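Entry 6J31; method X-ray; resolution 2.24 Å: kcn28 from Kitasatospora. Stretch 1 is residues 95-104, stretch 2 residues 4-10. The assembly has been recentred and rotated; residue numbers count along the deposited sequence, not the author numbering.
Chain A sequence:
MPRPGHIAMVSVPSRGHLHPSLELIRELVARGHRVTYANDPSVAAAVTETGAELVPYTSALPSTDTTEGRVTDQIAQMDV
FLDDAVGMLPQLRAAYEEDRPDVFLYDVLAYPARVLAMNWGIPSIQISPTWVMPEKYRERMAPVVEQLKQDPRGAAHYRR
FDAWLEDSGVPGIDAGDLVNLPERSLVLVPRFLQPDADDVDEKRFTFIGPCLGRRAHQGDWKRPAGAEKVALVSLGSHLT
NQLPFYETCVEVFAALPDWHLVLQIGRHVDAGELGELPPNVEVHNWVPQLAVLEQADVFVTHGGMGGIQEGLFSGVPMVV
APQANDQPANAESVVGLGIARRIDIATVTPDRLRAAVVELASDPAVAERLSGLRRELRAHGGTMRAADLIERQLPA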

# COMPACT_ATOMS: atom_id res chain seq x y z
N ALA A 95 -8.33 26.00 1.15
CA ALA A 95 -7.62 25.84 2.42
C ALA A 95 -6.26 26.53 2.41
O ALA A 95 -5.84 27.11 3.42
CB ALA A 95 -7.48 24.36 2.76
N TYR A 96 -5.54 26.47 1.28
CA TYR A 96 -4.15 26.91 1.24
C TYR A 96 -3.95 28.25 0.54
O TYR A 96 -2.80 28.71 0.45
CB TYR A 96 -3.28 25.85 0.56
CG TYR A 96 -3.02 24.63 1.41
CD1 TYR A 96 -2.11 24.68 2.46
CD2 TYR A 96 -3.70 23.44 1.18
CE1 TYR A 96 -1.87 23.56 3.24
CE2 TYR A 96 -3.47 22.33 1.95
CZ TYR A 96 -2.55 22.39 2.99
OH TYR A 96 -2.32 21.28 3.76
N GLU A 97 -5.02 28.91 0.08
CA GLU A 97 -4.88 30.12 -0.72
C GLU A 97 -4.07 31.19 0.01
O GLU A 97 -3.21 31.84 -0.59
CB GLU A 97 -6.26 30.67 -1.06
CG GLU A 97 -6.25 32.02 -1.77
CD GLU A 97 -5.69 31.94 -3.18
OE1 GLU A 97 -6.16 31.07 -3.95
OE2 GLU A 97 -4.81 32.75 -3.51
N GLU A 98 -4.35 31.38 1.29
CA GLU A 98 -3.71 32.40 2.10
C GLU A 98 -2.62 31.83 3.00
O GLU A 98 -2.06 32.56 3.82
CB GLU A 98 -4.78 33.08 2.97
CG GLU A 98 -6.00 33.60 2.20
CD GLU A 98 -5.93 35.07 1.85
OE1 GLU A 98 -5.43 35.41 0.76
OE2 GLU A 98 -6.41 35.88 2.67
N ASP A 99 -2.32 30.54 2.87
CA ASP A 99 -1.36 29.85 3.72
C ASP A 99 -0.55 28.87 2.88
O ASP A 99 -0.45 27.68 3.18
CB ASP A 99 -2.08 29.13 4.86
CG ASP A 99 -1.20 28.89 6.06
OD1 ASP A 99 -0.06 29.39 6.08
OD2 ASP A 99 -1.65 28.19 6.99
N ARG A 100 0.04 29.37 1.80
CA ARG A 100 0.65 28.49 0.81
C ARG A 100 1.90 27.82 1.37
O ARG A 100 2.73 28.48 2.01
CB ARG A 100 0.98 29.27 -0.46
CG ARG A 100 -0.25 29.90 -1.08
CD ARG A 100 0.08 30.58 -2.38
NE ARG A 100 -1.11 31.14 -3.01
CZ ARG A 100 -1.14 31.63 -4.25
NH1 ARG A 100 -0.04 31.61 -4.99
NH2 ARG A 100 -2.26 32.12 -4.74
N PRO A 101 2.07 26.52 1.14
CA PRO A 101 3.22 25.81 1.70
C PRO A 101 4.47 25.97 0.83
O PRO A 101 4.41 26.42 -0.31
CB PRO A 101 2.75 24.36 1.72
CG PRO A 101 1.87 24.27 0.50
CD PRO A 101 1.18 25.62 0.40
N ASP A 102 5.61 25.61 1.43
CA ASP A 102 6.87 25.61 0.69
C ASP A 102 6.96 24.43 -0.27
O ASP A 102 7.65 24.51 -1.29
CB ASP A 102 8.04 25.60 1.66
CG ASP A 102 8.13 26.88 2.46
OD1 ASP A 102 8.11 27.96 1.84
OD2 ASP A 102 8.20 26.81 3.71
N VAL A 103 6.29 23.32 0.05
CA VAL A 103 6.29 22.15 -0.82
C VAL A 103 5.01 21.38 -0.56
O VAL A 103 4.48 21.35 0.56
CB VAL A 103 7.55 21.28 -0.58
CG1 VAL A 103 7.61 20.81 0.85
CG2 VAL A 103 7.58 20.10 -1.54
N PHE A 104 4.49 20.76 -1.62
CA PHE A 104 3.34 19.88 -1.55
C PHE A 104 3.81 18.43 -1.63
O PHE A 104 4.44 18.04 -2.61
CB PHE A 104 2.35 20.16 -2.68
CG PHE A 104 1.32 21.18 -2.35
CD1 PHE A 104 0.29 20.89 -1.46
CD2 PHE A 104 1.34 22.44 -2.95
CE1 PHE A 104 -0.67 21.83 -1.16
CE2 PHE A 104 0.37 23.38 -2.65
CZ PHE A 104 -0.63 23.07 -1.76
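Stretch 2 4-10: PGHIAMV

Stretch 2 lies on stretch 1 as a parallel β-strand pairing, started by an aspartate that captures the first strand amide and backed by a histidine and an alanine packed against the turn and loop that lead into the partner strand.

Residues 6-10 are extended, with phi between -100° and -131° and psi between 118° and 137°. They run in the same direction as Val 103 and Phe 104, which pair with Ile 7 and Ala 8 at CA-CA distances of 5.4 and 5.0 Å. The register is set by three hydrogen bonds. His 6 N donates to Asp 102 OD2 at 2.8 Å, and Asp 102 N donates to His 6 O at 2.7 Å, so one residue of the loop satisfies both backbone polar groups of His 6. Two residues on from His 6, Ala 8 N donates to Val 103 O at 3.0 Å and nearly straight, at 172°. Phe 104 CA then approaches Ala 8 O at 3.4 Å in a CA-H...O contact.

Gly 5 is required by its own phi/psi of 85/157, where a CB would be jammed against the preceding carbonyl O; a CB would also crowd Asp 102 OD2, which lies 3.1 Å from Gly 5 CA.

Before the strand, stretch 1 makes a type I turn from Tyr 96 to Asp 99, closed by Asp 99 N to Tyr 96 O at 3.1 Å. The imidazole of His 6, with chi1 t, reaches the end of this turn. Pro 101 CB covers one face of the ring, 3.7 Å from its centroid, while Asp 99 O lies at the ring edge, 3.3 Å from His 6 CE1. Tyr 96 meets the imidazole rim to rim rather than stacking, with Tyr 96 CE1 3.8 Å from His 6 CE1. A water lies 2.7 Å from His 6 ND1 and donates to Asp 99 OD1 at 2.7 Å and Arg 100 O at 3.0 Å, joining the ring to the loop.

Side chains sort by sheet face. Val 103 CG1 meets Ile 7 CG1 at 3.9 Å on one face. On the other, three larger groups converge on Ala 8 CB: Tyr 96 OH at 3.6 Å, Pro 101 CG at 3.6 Å and Phe 104 CD1 at 3.8 Å. Phe 104 CD1 also reaches Val 10 CG2 at 4.2 Å, whereas Met 9 points away.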

# COMPACT_ATOMS: atom_id res chain seq x y z
N PRO A 4 12.68 26.34 9.37
CA PRO A 4 11.40 25.62 9.56
C PRO A 4 10.63 25.35 8.28
O PRO A 4 10.76 24.26 7.71
CB PRO A 4 10.62 26.55 10.49
CG PRO A 4 11.68 27.21 11.31
CD PRO A 4 12.91 27.33 10.44
N GLY A 5 9.81 26.28 7.83
CA GLY A 5 9.12 26.06 6.58
C GLY A 5 7.83 25.26 6.75
O GLY A 5 7.65 24.51 7.71
N HIS A 6 6.95 25.42 5.78
CA HIS A 6 5.63 24.80 5.80
C HIS A 6 5.58 23.69 4.76
O HIS A 6 5.74 23.95 3.56
CB HIS A 6 4.55 25.86 5.55
CG HIS A 6 3.16 25.30 5.45
ND1 HIS A 6 2.12 26.01 4.90
CD2 HIS A 6 2.65 24.11 5.83
CE1 HIS A 6 1.02 25.28 4.94
NE2 HIS A 6 1.32 24.12 5.50
N ILE A 7 5.37 22.46 5.22
CA ILE A 7 5.23 21.29 4.37
C ILE A 7 3.77 20.85 4.41
O ILE A 7 3.21 20.65 5.49
CB ILE A 7 6.14 20.14 4.82
CG1 ILE A 7 7.62 20.53 4.69
CG2 ILE A 7 5.84 18.87 4.04
CD1 ILE A 7 8.55 19.56 5.37
N ALA A 8 3.16 20.71 3.23
CA ALA A 8 1.77 20.29 3.13
C ALA A 8 1.70 18.89 2.55
O ALA A 8 2.12 18.66 1.40
CB ALA A 8 0.95 21.25 2.26
N MET A 9 1.17 17.96 3.33
CA MET A 9 0.92 16.59 2.90
C MET A 9 -0.56 16.45 2.54
O MET A 9 -1.42 17.01 3.21
CB MET A 9 1.29 15.61 4.02
CG MET A 9 0.94 14.15 3.74
SD MET A 9 1.83 13.45 2.35
CE MET A 9 1.08 11.82 2.26
N VAL A 10 -0.83 15.76 1.43
CA VAL A 10 -2.19 15.51 0.97
C VAL A 10 -2.32 14.02 0.66
O VAL A 10 -1.47 13.45 -0.02
CB VAL A 10 -2.56 16.35 -0.27
CG1 VAL A 10 -4.05 16.22 -0.58
CG2 VAL A 10 -2.16 17.81 -0.09
O HOH W 1 2.28 28.75 4.99